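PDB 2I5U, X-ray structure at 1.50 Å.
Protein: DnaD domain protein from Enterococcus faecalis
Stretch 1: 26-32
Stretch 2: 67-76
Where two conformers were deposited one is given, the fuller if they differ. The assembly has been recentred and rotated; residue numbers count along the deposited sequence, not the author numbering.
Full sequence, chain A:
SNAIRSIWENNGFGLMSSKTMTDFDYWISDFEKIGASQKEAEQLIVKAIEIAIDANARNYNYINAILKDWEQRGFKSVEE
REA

Stretch 1, residues 26-32: YWISDFE
Stretch 2 (67-76) LKDWEQRGFK

Residues 26-32 form a continuous helix, with phi/psi near -65/-40 and i to i+4 bonds such as Phe31 N to Trp27 O (3.0 Å). The second stretch is helical from Leu67 to Arg73, its Glu71 N donating to Leu67 O (2.9 Å). Gly74 then leaves helical geometry at phi/psi 86/27, a positive phi that favours glycine, while Phe75 N bonds back to Trp70 O (2.9 Å) and Phe75 adopts -69/109. The helices run nearly parallel, 18° between their N-to-C directions, with axes 10.6 Å apart at closest approach. In register, Trp27 CA lies 8.1 Å from Leu67 CA, and Phe31 CA 6.5 Å from Glu71 CA, so the backbones are closer at this second level.

Two aromatic rings fill the gap. Trp27 (chi1 -95°, chi2 117°) leaves its backbone sideways, but its indole reaches across. Leu67, an m,t rotamer pointing toward the first helix, places CB 3.6 Å from the centroid of the six-membered ring and 10° off its normal, a CH-pi contact over the face. Trp27 CH2 also lies 3.5 Å from Lys68 N, packing against backbone without a hydrogen bond. One turn later, Phe31 (m, chi2 -70°) brings CE1 to 3.6 Å from Glu71 CA, again van der Waals packing on backbone, and CE2 to 4.1 Å from Leu67 CD2, an apolar side-chain contact; the backbone of Trp70 meets the ring edge, Trp70 C being 4.1 Å from Phe31 CE1. The same CE1 lies 3.6 Å from Phe75 O, a carbonyl buried without a hydrogen-bonding partner.

No direct hydrogen bond links the stretches. Glu71 (t,t, chi3 33°) has its CA-to-CB bond toward the first helix, and its carboxylate lies near that of Asp30 (m, chi2 -10°), leaving like charges close, with Asp30 OD2 4.0 Å from Glu71 OE2. A water bridges the helices instead, donating to Asp30 O and to Glu71 OE2, each 2.6 Å from the water oxygen.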

# COMPACT_ATOMS: atom_id res chain seq x y z
N TYR A 26 -8.50 -2.34 -3.08
CA TYR A 26 -8.42 -2.73 -4.48
C TYR A 26 -7.01 -3.21 -4.82
O TYR A 26 -6.84 -4.16 -5.58
CB TYR A 26 -8.87 -1.59 -5.39
CG TYR A 26 -9.48 -2.09 -6.64
CD1 TYR A 26 -10.82 -2.48 -6.67
CD2 TYR A 26 -8.71 -2.27 -7.78
CE1 TYR A 26 -11.38 -2.99 -7.81
CE2 TYR A 26 -9.28 -2.78 -8.93
CZ TYR A 26 -10.61 -3.13 -8.93
OH TYR A 26 -11.19 -3.66 -10.05
N TRP A 27 -5.99 -2.60 -4.21
CA TRP A 27 -4.61 -3.03 -4.43
C TRP A 27 -4.38 -4.43 -3.89
O TRP A 27 -3.71 -5.23 -4.52
CB TRP A 27 -3.62 -2.06 -3.77
CG TRP A 27 -3.11 -1.03 -4.72
CD1 TRP A 27 -3.29 0.34 -4.65
CD2 TRP A 27 -2.32 -1.27 -5.86
NE1 TRP A 27 -2.66 0.94 -5.70
CE2 TRP A 27 -2.06 -0.03 -6.47
CE3 TRP A 27 -1.84 -2.44 -6.47
CZ2 TRP A 27 -1.32 0.09 -7.65
CZ3 TRP A 27 -1.09 -2.33 -7.63
CH2 TRP A 27 -0.84 -1.07 -8.22
N ILE A 28 -4.94 -4.72 -2.72
CA ILE A 28 -4.84 -6.06 -2.15
C ILE A 28 -5.46 -7.07 -3.11
O ILE A 28 -4.86 -8.13 -3.40
CB ILE A 28 -5.49 -6.15 -0.74
CG1 ILE A 28 -4.65 -5.36 0.27
CG2 ILE A 28 -5.63 -7.61 -0.30
CD1 ILE A 28 -5.36 -5.15 1.59
N SER A 29 -6.64 -6.75 -3.64
CA SER A 29 -7.32 -7.60 -4.62
C SER A 29 -6.47 -7.81 -5.87
O SER A 29 -6.41 -8.93 -6.43
CB SER A 29 -8.67 -7.01 -4.99
OG SER A 29 -9.59 -7.15 -3.92
N ASP A 30 -5.82 -6.74 -6.33
CA ASP A 30 -5.04 -6.81 -7.56
C ASP A 30 -3.79 -7.67 -7.39
O ASP A 30 -3.43 -8.44 -8.29
CB ASP A 30 -4.70 -5.41 -8.10
CG ASP A 30 -5.86 -4.78 -8.87
OD1 ASP A 30 -6.87 -5.48 -9.16
OD2 ASP A 30 -5.77 -3.59 -9.18
N PHE A 31 -3.15 -7.60 -6.23
CA PHE A 31 -2.01 -8.48 -5.96
C PHE A 31 -2.47 -9.91 -5.82
O PHE A 31 -1.76 -10.82 -6.27
CB PHE A 31 -1.20 -8.02 -4.75
CG PHE A 31 -0.24 -6.91 -5.07
CD1 PHE A 31 0.89 -7.15 -5.85
CD2 PHE A 31 -0.48 -5.61 -4.66
CE1 PHE A 31 1.77 -6.11 -6.17
CE2 PHE A 31 0.40 -4.58 -4.99
CZ PHE A 31 1.50 -4.84 -5.74
N GLU A 32 -3.66 -10.13 -5.26
CA GLU A 32 -4.23 -11.49 -5.20
C GLU A 32 -4.48 -12.08 -6.58
O GLU A 32 -4.30 -13.29 -6.80
CB GLU A 32 -5.51 -11.52 -4.37
CG GLU A 32 -5.26 -11.41 -2.86
CD GLU A 32 -6.52 -11.11 -2.05
OE1 GLU A 32 -7.56 -10.70 -2.64
OE2 GLU A 32 -6.47 -11.26 -0.82
N LEU A 67 3.67 0.70 -6.04
CA LEU A 67 2.87 -0.52 -6.18
C LEU A 67 2.64 -0.94 -7.64
O LEU A 67 2.59 -2.13 -7.93
CB LEU A 67 1.53 -0.36 -5.45
CG LEU A 67 1.62 -0.17 -3.94
CD1 LEU A 67 0.23 0.15 -3.41
CD2 LEU A 67 2.25 -1.37 -3.25
N LYS A 68 2.45 0.02 -8.54
CA LYS A 68 2.24 -0.32 -9.97
C LYS A 68 3.44 -1.04 -10.53
O LYS A 68 3.30 -1.96 -11.37
CB LYS A 68 1.99 0.93 -10.81
CG LYS A 68 0.63 1.52 -10.65
CD LYS A 68 0.45 2.71 -11.56
CE LYS A 68 -0.89 3.40 -11.32
NZ LYS A 68 -1.06 4.69 -12.11
N ASP A 69 4.63 -0.59 -10.12
CA ASP A 69 5.88 -1.24 -10.52
C ASP A 69 5.87 -2.68 -10.07
O ASP A 69 6.00 -3.60 -10.87
CB ASP A 69 7.10 -0.55 -9.89
CG ASP A 69 7.38 0.80 -10.46
OD1 ASP A 69 7.01 1.06 -11.62
OD2 ASP A 69 8.01 1.62 -9.76
N TRP A 70 5.67 -2.87 -8.77
CA TRP A 70 5.72 -4.19 -8.18
C TRP A 70 4.69 -5.13 -8.80
O TRP A 70 4.98 -6.32 -9.03
CB TRP A 70 5.52 -4.07 -6.66
CG TRP A 70 6.65 -3.35 -5.96
CD1 TRP A 70 7.83 -2.95 -6.51
CD2 TRP A 70 6.70 -2.97 -4.58
NE1 TRP A 70 8.60 -2.33 -5.57
CE2 TRP A 70 7.94 -2.33 -4.37
CE3 TRP A 70 5.81 -3.10 -3.51
CZ2 TRP A 70 8.33 -1.85 -3.12
CZ3 TRP A 70 6.20 -2.60 -2.25
CH2 TRP A 70 7.44 -1.98 -2.07
N GLU A 71 3.51 -4.60 -9.09
CA GLU A 71 2.42 -5.41 -9.65
C GLU A 71 2.76 -5.91 -11.05
O GLU A 71 2.58 -7.11 -11.35
CB GLU A 71 1.13 -4.60 -9.70
CG GLU A 71 -0.03 -5.35 -10.36
CD GLU A 71 -1.19 -4.46 -10.69
OE1 GLU A 71 -0.97 -3.27 -11.02
OE2 GLU A 71 -2.36 -4.95 -10.65
N GLN A 72 3.25 -5.02 -11.90
CA GLN A 72 3.61 -5.41 -13.27
C GLN A 72 4.78 -6.40 -13.29
O GLN A 72 4.82 -7.31 -14.14
CB GLN A 72 3.91 -4.18 -14.14
CG GLN A 72 5.09 -3.32 -13.71
CD GLN A 72 6.42 -3.75 -14.29
OE1 GLN A 72 6.47 -4.60 -15.19
NE2 GLN A 72 7.50 -3.14 -13.80
N ARG A 73 5.73 -6.23 -12.37
CA ARG A 73 6.87 -7.17 -12.27
C ARG A 73 6.41 -8.53 -11.73
O ARG A 73 7.09 -9.54 -11.94
CB ARG A 73 7.98 -6.59 -11.38
CG ARG A 73 8.64 -5.32 -11.94
CD ARG A 73 10.11 -5.21 -11.54
NE ARG A 73 10.50 -3.85 -11.11
CZ ARG A 73 11.72 -3.52 -10.69
NH1 ARG A 73 11.98 -2.26 -10.31
NH2 ARG A 73 12.69 -4.43 -10.62
N GLY A 74 5.27 -8.54 -11.05
CA GLY A 74 4.69 -9.76 -10.52
C GLY A 74 5.22 -10.10 -9.15
O GLY A 74 5.24 -11.27 -8.76
N PHE A 75 5.66 -9.08 -8.41
CA PHE A 75 6.14 -9.27 -7.05
C PHE A 75 4.99 -9.63 -6.11
O PHE A 75 4.13 -8.79 -5.80
CB PHE A 75 6.84 -8.00 -6.54
CG PHE A 75 8.13 -7.67 -7.27
CD1 PHE A 75 8.78 -8.62 -8.07
CD2 PHE A 75 8.71 -6.42 -7.12
CE1 PHE A 75 9.97 -8.32 -8.73
CE2 PHE A 75 9.90 -6.10 -7.77
CZ PHE A 75 10.54 -7.05 -8.57
N LYS A 76 4.98 -10.88 -5.66
CA LYS A 76 4.00 -11.37 -4.69
C LYS A 76 4.32 -10.89 -3.28
O LYS A 76 3.42 -10.76 -2.45
CB LYS A 76 3.94 -12.91 -4.70
CG LYS A 76 2.84 -13.52 -5.56
CD LYS A 76 3.27 -13.76 -7.02
CE LYS A 76 4.41 -14.77 -7.15
NZ LYS A 76 4.14 -16.08 -6.47
O HOH W 1 -3.34 -7.39 -10.71